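Local structure of glycosyl hydrolase, family 38 (Enterococcus faecalis, 5KBP) at residues Ile465-Val470 against Tyr489-Leu494; Phe49-Leu54 against Lys83-Pro88. The protein probably hydrolyses alpha-linked mannose residues in carbohydrates, as expected of an alpha-mannosidase of glycoside hydrolase family 38. All coordinates share one frame; numbering follows the deposited sequence.

Contact 1: Ile465-Val470 against Tyr489-Leu494; sequences IVKEDV and YLTVEL
Two neighbouring residues of the 465-470 strand converge on the carbonyl oxygen of Tyr489: Asp469 N donates a hydrogen bond of 2.9 Å to Tyr489 O, and Glu468 CA approaches the same oxygen at 3.2 Å in a CA-H...O contact. Tyr489 N returns a straight bond (166°) to Asp469 O, closing a hydrogen-bonded antiparallel pair. At the other end Val466 N gives to Thr491 O at 2.8 Å and Thr491 N to Lys467 O at 2.9 Å. Thr491 thus faces two residues, and the extra one, Val466, has a helical psi of -57° and turns its side chain toward the opposing strand, where Val466 CG2 rests on Glu493 CB. Farther along, Glu493 OE1 forms a salt bridge with Arg464. On one face Leu490 crosses Ile465 at about a right angle, with Leu490 CD1 3.7 Å from Ile465 CG2, while Ile465 CD1 also reaches Val492 CG2 at 3.9 Å. On the other, Lys467 places CG between its backbone N and carbonyl carbon (chi1 56°), 3.7 Å from Thr491 OG1, and the extended chain passes Thr491 obliquely. Asp469 OD2 pairs with Arg471, which also makes a cation-pi contact with Tyr489. The arrangement is an antiparallel beta hairpin formed by outer strand 463-475 and central strand 483-499 of a three-stranded sheet completed by 416-430, with a beta bulge at Val466 and Lys467.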
loop_
_atom_site.group_PDB
_atom_site.type_symbol
_atom_site.label_atom_id
_atom_site.label_comp_id
_atom_site.label_asym_id
_atom_site.label_seq_id
_atom_site.Cartn_x
_atom_site.Cartn_y
_atom_site.Cartn_z
ATOM N N ILE A 465 -36.677 2.613 -18.236
ATOM C CA ILE A 465 -36.176 3.369 -17.091
ATOM C C ILE A 465 -35.988 2.394 -15.933
ATOM O O ILE A 465 -36.957 1.835 -15.414
ATOM C CB ILE A 465 -37.123 4.512 -16.711
ATOM C CG1 ILE A 465 -37.271 5.490 -17.879
ATOM C CG2 ILE A 465 -36.619 5.230 -15.467
ATOM C CD1 ILE A 465 -35.958 6.064 -18.370
ATOM N N VAL A 466 -34.736 2.188 -15.528
ATOM C CA VAL A 466 -34.437 1.210 -14.486
ATOM C C VAL A 466 -34.714 1.789 -13.104
ATOM O O VAL A 466 -35.490 1.231 -12.321
ATOM C CB VAL A 466 -32.982 0.722 -14.607
ATOM C CG1 VAL A 466 -32.648 -0.237 -13.476
ATOM C CG2 VAL A 466 -32.762 0.063 -15.956
ATOM N N LYS A 467 -34.081 2.916 -12.785
ATOM C CA LYS A 467 -34.220 3.508 -11.462
ATOM C C LYS A 467 -33.844 4.980 -11.527
ATOM O O LYS A 467 -33.212 5.441 -12.481
ATOM C CB LYS A 467 -33.351 2.780 -10.431
ATOM C CG LYS A 467 -31.875 2.723 -10.800
ATOM C CD LYS A 467 -31.072 1.957 -9.761
ATOM C CE LYS A 467 -29.605 1.874 -10.150
ATOM N NZ LYS A 467 -28.800 1.131 -9.140
ATOM N N GLU A 468 -34.250 5.712 -10.492
ATOM C CA GLU A 468 -33.854 7.096 -10.298
ATOM C C GLU A 468 -33.074 7.211 -8.995
ATOM O O GLU A 468 -33.176 6.357 -8.110
ATOM C CB GLU A 468 -35.067 8.036 -10.270
ATOM C CG GLU A 468 -35.778 8.092 -8.926
ATOM C CD GLU A 468 -36.938 9.069 -8.920
ATOM O OE1 GLU A 468 -37.615 9.193 -9.962
ATOM O OE2 GLU A 468 -37.167 9.717 -7.877
ATOM N N ASP A 469 -32.291 8.280 -8.880
ATOM C CA ASP A 469 -31.466 8.474 -7.698
ATOM C C ASP A 469 -31.210 9.958 -7.492
ATOM O O ASP A 469 -30.937 10.688 -8.449
ATOM C CB ASP A 469 -30.137 7.719 -7.817
ATOM C CG ASP A 469 -29.473 7.493 -6.473
ATOM O OD1 ASP A 469 -30.198 7.408 -5.460
ATOM O OD2 ASP A 469 -28.228 7.394 -6.428
ATOM N N VAL A 470 -31.304 10.394 -6.239
ATOM C CA VAL A 470 -30.966 11.753 -5.837
ATOM C C VAL A 470 -29.837 11.659 -4.821
ATOM O O VAL A 470 -30.024 11.105 -3.730
ATOM C CB VAL A 470 -32.172 12.499 -5.248
ATOM C CG1 VAL A 470 -31.747 13.868 -4.739
ATOM C CG2 VAL A 470 -33.279 12.626 -6.284
ATOM N N TYR A 489 -30.445 11.548 -10.897
ATOM C CA TYR A 489 -29.916 10.707 -11.960
ATOM C C TYR A 489 -30.964 9.698 -12.398
ATOM O O TYR A 489 -31.696 9.144 -11.572
ATOM C CB TYR A 489 -28.651 9.974 -11.508
ATOM C CG TYR A 489 -27.515 10.897 -11.148
ATOM C CD1 TYR A 489 -26.613 11.325 -12.113
ATOM C CD2 TYR A 489 -27.343 11.343 -9.846
ATOM C CE1 TYR A 489 -25.570 12.171 -11.791
ATOM C CE2 TYR A 489 -26.304 12.190 -9.512
ATOM C CZ TYR A 489 -25.420 12.601 -10.489
ATOM O OH TYR A 489 -24.383 13.444 -10.165
ATOM N N LEU A 490 -31.027 9.464 -13.704
ATOM C CA LEU A 490 -31.906 8.462 -14.284
ATOM C C LEU A 490 -31.054 7.376 -14.925
ATOM O O LEU A 490 -30.093 7.676 -15.642
ATOM C CB LEU A 490 -32.846 9.086 -15.317
ATOM C CG LEU A 490 -34.183 8.364 -15.495
ATOM C CD1 LEU A 490 -34.873 8.202 -14.149
ATOM C CD2 LEU A 490 -35.075 9.111 -16.470
ATOM N N THR A 491 -31.401 6.122 -14.655
ATOM C CA THR A 491 -30.667 4.965 -15.156
ATOM C C THR A 491 -31.479 4.341 -16.286
ATOM O O THR A 491 -32.554 3.779 -16.049
ATOM C CB THR A 491 -30.410 3.961 -14.035
ATOM O OG1 THR A 491 -29.581 4.566 -13.032
ATOM C CG2 THR A 491 -29.720 2.726 -14.575
ATOM N N VAL A 492 -30.964 4.441 -17.509
ATOM C CA VAL A 492 -31.663 3.995 -18.709
ATOM C C VAL A 492 -31.002 2.722 -19.218
ATOM O O VAL A 492 -29.773 2.592 -19.191
ATOM C CB VAL A 492 -31.664 5.091 -19.792
ATOM C CG1 VAL A 492 -32.483 4.656 -20.996
ATOM C CG2 VAL A 492 -32.198 6.397 -19.221
ATOM N N GLU A 493 -31.823 1.784 -19.686
ATOM C CA GLU A 493 -31.360 0.489 -20.168
ATOM C C GLU A 493 -31.512 0.441 -21.682
ATOM O O GLU A 493 -32.613 0.643 -22.204
ATOM C CB GLU A 493 -32.146 -0.643 -19.507
ATOM C CG GLU A 493 -31.502 -2.011 -19.624
ATOM C CD GLU A 493 -32.240 -3.069 -18.826
ATOM O OE1 GLU A 493 -33.485 -3.001 -18.753
ATOM O OE2 GLU A 493 -31.574 -3.963 -18.263
ATOM N N LEU A 494 -30.412 0.175 -22.383
ATOM C CA LEU A 494 -30.409 0.089 -23.836
ATOM C C LEU A 494 -29.999 -1.308 -24.280
ATOM O O LEU A 494 -29.234 -1.996 -23.596
ATOM C CB LEU A 494 -29.461 1.126 -24.459
ATOM C CG LEU A 494 -29.806 2.607 -24.278
ATOM C CD1 LEU A 494 -28.829 3.479 -25.048
ATOM C CD2 LEU A 494 -31.232 2.884 -24.722
#

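Contact 2: Phe49-Leu54 against Lys83-Pro88; sequences FNSFHL and KLKIGP
Lys83 NZ bonds to two successive backbone carbonyls, Phe49 O at 2.9 Å and Asn50 O at 3.0 Å. The aliphatic part of Lys83 passes in front of the Asn50 carbonyl oxygen, with Lys83 CG 3.3 Å from Asn50 O, and bends at its last torsion (chi4 -59°), which brings NZ within bonding distance of both oxygens. Backbone bonds carry the contact onward in parallel register: Phe52 N to Lys83 O, Lys85 N to Phe52 O at 3.0 Å, and Leu54 N to Lys85 O at 2.8 Å. Apolar packing lies on the side of Phe52 and Leu84, where Leu54 CD1 sits 4.1 Å from Leu84 CD1 and in plane at the edge of the Phe52 ring; Leu61 of helix 59-65 touches Leu54, Leu84 and Ile86. On the other side His53 crosses Lys85 at about a right angle, its CD2 near Lys85 CB. A water in the plane of the imidazole joins His53 NE2 (2.9 Å) to Gly87 O, to which it donates. Parallel strands linked through helices 59-65 and 72-80 make this a beta-alpha-beta crossover in the N-terminal domain. Its chemistry implies that a lysine ammonium satisfies two carbonyls of the loop preceding strand 52-53, while a water ties the His53 side chain to the backbone past the end of strand 84-85.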
loop_
_atom_site.group_PDB
_atom_site.type_symbol
_atom_site.label_atom_id
_atom_site.label_comp_id
_atom_site.label_asym_id
_atom_site.label_seq_id
_atom_site.Cartn_x
_atom_site.Cartn_y
_atom_site.Cartn_z
ATOM N N PHE A 49 37.373 -8.253 -12.004
ATOM C CA PHE A 49 35.926 -8.435 -11.984
ATOM C C PHE A 49 35.354 -8.012 -13.331
ATOM O O PHE A 49 35.309 -6.821 -13.651
ATOM C CB PHE A 49 35.309 -7.626 -10.846
ATOM C CG PHE A 49 33.871 -7.960 -10.574
ATOM C CD1 PHE A 49 33.539 -8.988 -9.706
ATOM C CD2 PHE A 49 32.850 -7.248 -11.184
ATOM C CE1 PHE A 49 32.217 -9.301 -9.452
ATOM C CE2 PHE A 49 31.525 -7.557 -10.933
ATOM C CZ PHE A 49 31.209 -8.584 -10.065
ATOM N N ASN A 50 34.919 -8.989 -14.125
ATOM C CA ASN A 50 34.426 -8.721 -15.471
ATOM C C ASN A 50 33.107 -7.960 -15.439
ATOM O O ASN A 50 33.040 -6.807 -15.879
ATOM C CB ASN A 50 34.262 -10.030 -16.245
ATOM C CG ASN A 50 33.697 -9.819 -17.635
ATOM O OD1 ASN A 50 32.498 -9.980 -17.860
ATOM N ND2 ASN A 50 34.560 -9.458 -18.577
ATOM N N SER A 51 32.056 -8.592 -14.925
ATOM C CA SER A 51 30.735 -7.980 -14.920
ATOM C C SER A 51 29.856 -8.699 -13.907
ATOM O O SER A 51 30.250 -9.704 -13.309
ATOM C CB SER A 51 30.100 -8.015 -16.314
ATOM O OG SER A 51 30.009 -9.346 -16.794
ATOM N N PHE A 52 28.651 -8.162 -13.726
ATOM C CA PHE A 52 27.644 -8.742 -12.846
ATOM C C PHE A 52 26.298 -8.663 -13.548
ATOM O O PHE A 52 25.870 -7.578 -13.953
ATOM C CB PHE A 52 27.590 -8.006 -11.502
ATOM C CG PHE A 52 26.689 -8.654 -10.486
ATOM C CD1 PHE A 52 27.160 -9.679 -9.678
ATOM C CD2 PHE A 52 25.380 -8.231 -10.326
ATOM C CE1 PHE A 52 26.336 -10.274 -8.738
ATOM C CE2 PHE A 52 24.552 -8.824 -9.389
ATOM C CZ PHE A 52 25.031 -9.845 -8.594
ATOM N N HIS A 53 25.637 -9.806 -13.698
ATOM C CA HIS A 53 24.354 -9.866 -14.384
ATOM C C HIS A 53 23.244 -9.508 -13.403
ATOM O O HIS A 53 23.030 -10.217 -12.412
ATOM C CB HIS A 53 24.126 -11.253 -14.979
ATOM C CG HIS A 53 22.970 -11.318 -15.926
ATOM N ND1 HIS A 53 21.762 -11.888 -15.586
ATOM C CD2 HIS A 53 22.837 -10.885 -17.201
ATOM C CE1 HIS A 53 20.935 -11.805 -16.613
ATOM N NE2 HIS A 53 21.562 -11.201 -17.606
ATOM N N LEU A 54 22.531 -8.421 -13.686
ATOM C CA LEU A 54 21.550 -7.872 -12.751
ATOM C C LEU A 54 20.177 -8.518 -12.915
ATOM O O LEU A 54 19.152 -7.842 -12.994
ATOM C CB LEU A 54 21.466 -6.360 -12.919
ATOM C CG LEU A 54 21.116 -5.592 -11.644
ATOM C CD1 LEU A 54 22.132 -5.895 -10.549
ATOM C CD2 LEU A 54 21.033 -4.097 -11.919
ATOM N N LYS A 83 30.120 -3.359 -17.122
ATOM C CA LYS A 83 30.330 -4.200 -15.952
ATOM C C LYS A 83 29.062 -4.438 -15.144
ATOM O O LYS A 83 29.040 -5.351 -14.313
ATOM C CB LYS A 83 31.407 -3.591 -15.046
ATOM C CG LYS A 83 32.778 -3.526 -15.699
ATOM C CD LYS A 83 33.876 -3.280 -14.680
ATOM C CE LYS A 83 35.247 -3.501 -15.297
ATOM N NZ LYS A 83 35.382 -4.886 -15.828
ATOM N N LEU A 84 28.015 -3.648 -15.364
ATOM C CA LEU A 84 26.699 -3.903 -14.789
ATOM C C LEU A 84 25.761 -4.240 -15.942
ATOM O O LEU A 84 25.345 -3.350 -16.693
ATOM C CB LEU A 84 26.200 -2.703 -13.985
ATOM C CG LEU A 84 25.093 -3.006 -12.971
ATOM C CD1 LEU A 84 25.519 -4.138 -12.054
ATOM C CD2 LEU A 84 24.747 -1.765 -12.165
ATOM N N LYS A 85 25.446 -5.524 -16.090
ATOM C CA LYS A 85 24.630 -6.011 -17.194
ATOM C C LYS A 85 23.158 -5.934 -16.803
ATOM O O LYS A 85 22.736 -6.572 -15.833
ATOM C CB LYS A 85 25.025 -7.443 -17.551
ATOM C CG LYS A 85 26.499 -7.623 -17.895
ATOM C CD LYS A 85 26.853 -6.954 -19.214
ATOM C CE LYS A 85 28.239 -7.368 -19.685
ATOM N NZ LYS A 85 28.587 -6.764 -21.002
ATOM N N ILE A 86 22.379 -5.162 -17.563
ATOM C CA ILE A 86 21.001 -4.852 -17.208
ATOM C C ILE A 86 20.063 -5.324 -18.313
ATOM O O ILE A 86 20.457 -5.515 -19.467
ATOM C CB ILE A 86 20.806 -3.344 -16.949
ATOM C CG1 ILE A 86 21.060 -2.551 -18.233
ATOM C CG2 ILE A 86 21.732 -2.872 -15.840
ATOM C CD1 ILE A 86 20.686 -1.091 -18.137
ATOM N N GLY A 87 18.797 -5.503 -17.940
ATOM C CA GLY A 87 17.758 -5.829 -18.888
ATOM C C GLY A 87 17.780 -7.280 -19.319
ATOM O O GLY A 87 18.517 -8.103 -18.771
ATOM N N PRO A 88 16.986 -7.618 -20.348
ATOM C CA PRO A 88 16.208 -6.666 -21.148
ATOM C C PRO A 88 14.794 -6.392 -20.636
ATOM O O PRO A 88 14.060 -5.642 -21.279
ATOM C CB PRO A 88 16.144 -7.353 -22.509
ATOM C CG PRO A 88 16.088 -8.812 -22.161
ATOM C CD PRO A 88 16.883 -8.988 -20.881
HETATM O O HOH W 1 19.395 -11.020 -19.473
#

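The two contacts are separate elements of the same long chain. Contact 2 closes in the N-terminal family 38 region well before contact 1 opens in the first C-terminal region, and they lie on opposite sides of the chain's centre, the centre of contact 2 about 30 Å and that of contact 1 about 34 Å from the centre of the chain. Their own centres are 59 Å apart and their nearest atoms about 44 Å, so they do not touch. One joins sequence-adjacent antiparallel strands, the other parallel strands separated by helices. Both lie away from the calcium-binding residues Phe253 and Tyr256, whose metal is not bound to this chain in the model, and no contact with a second protein chain involves either.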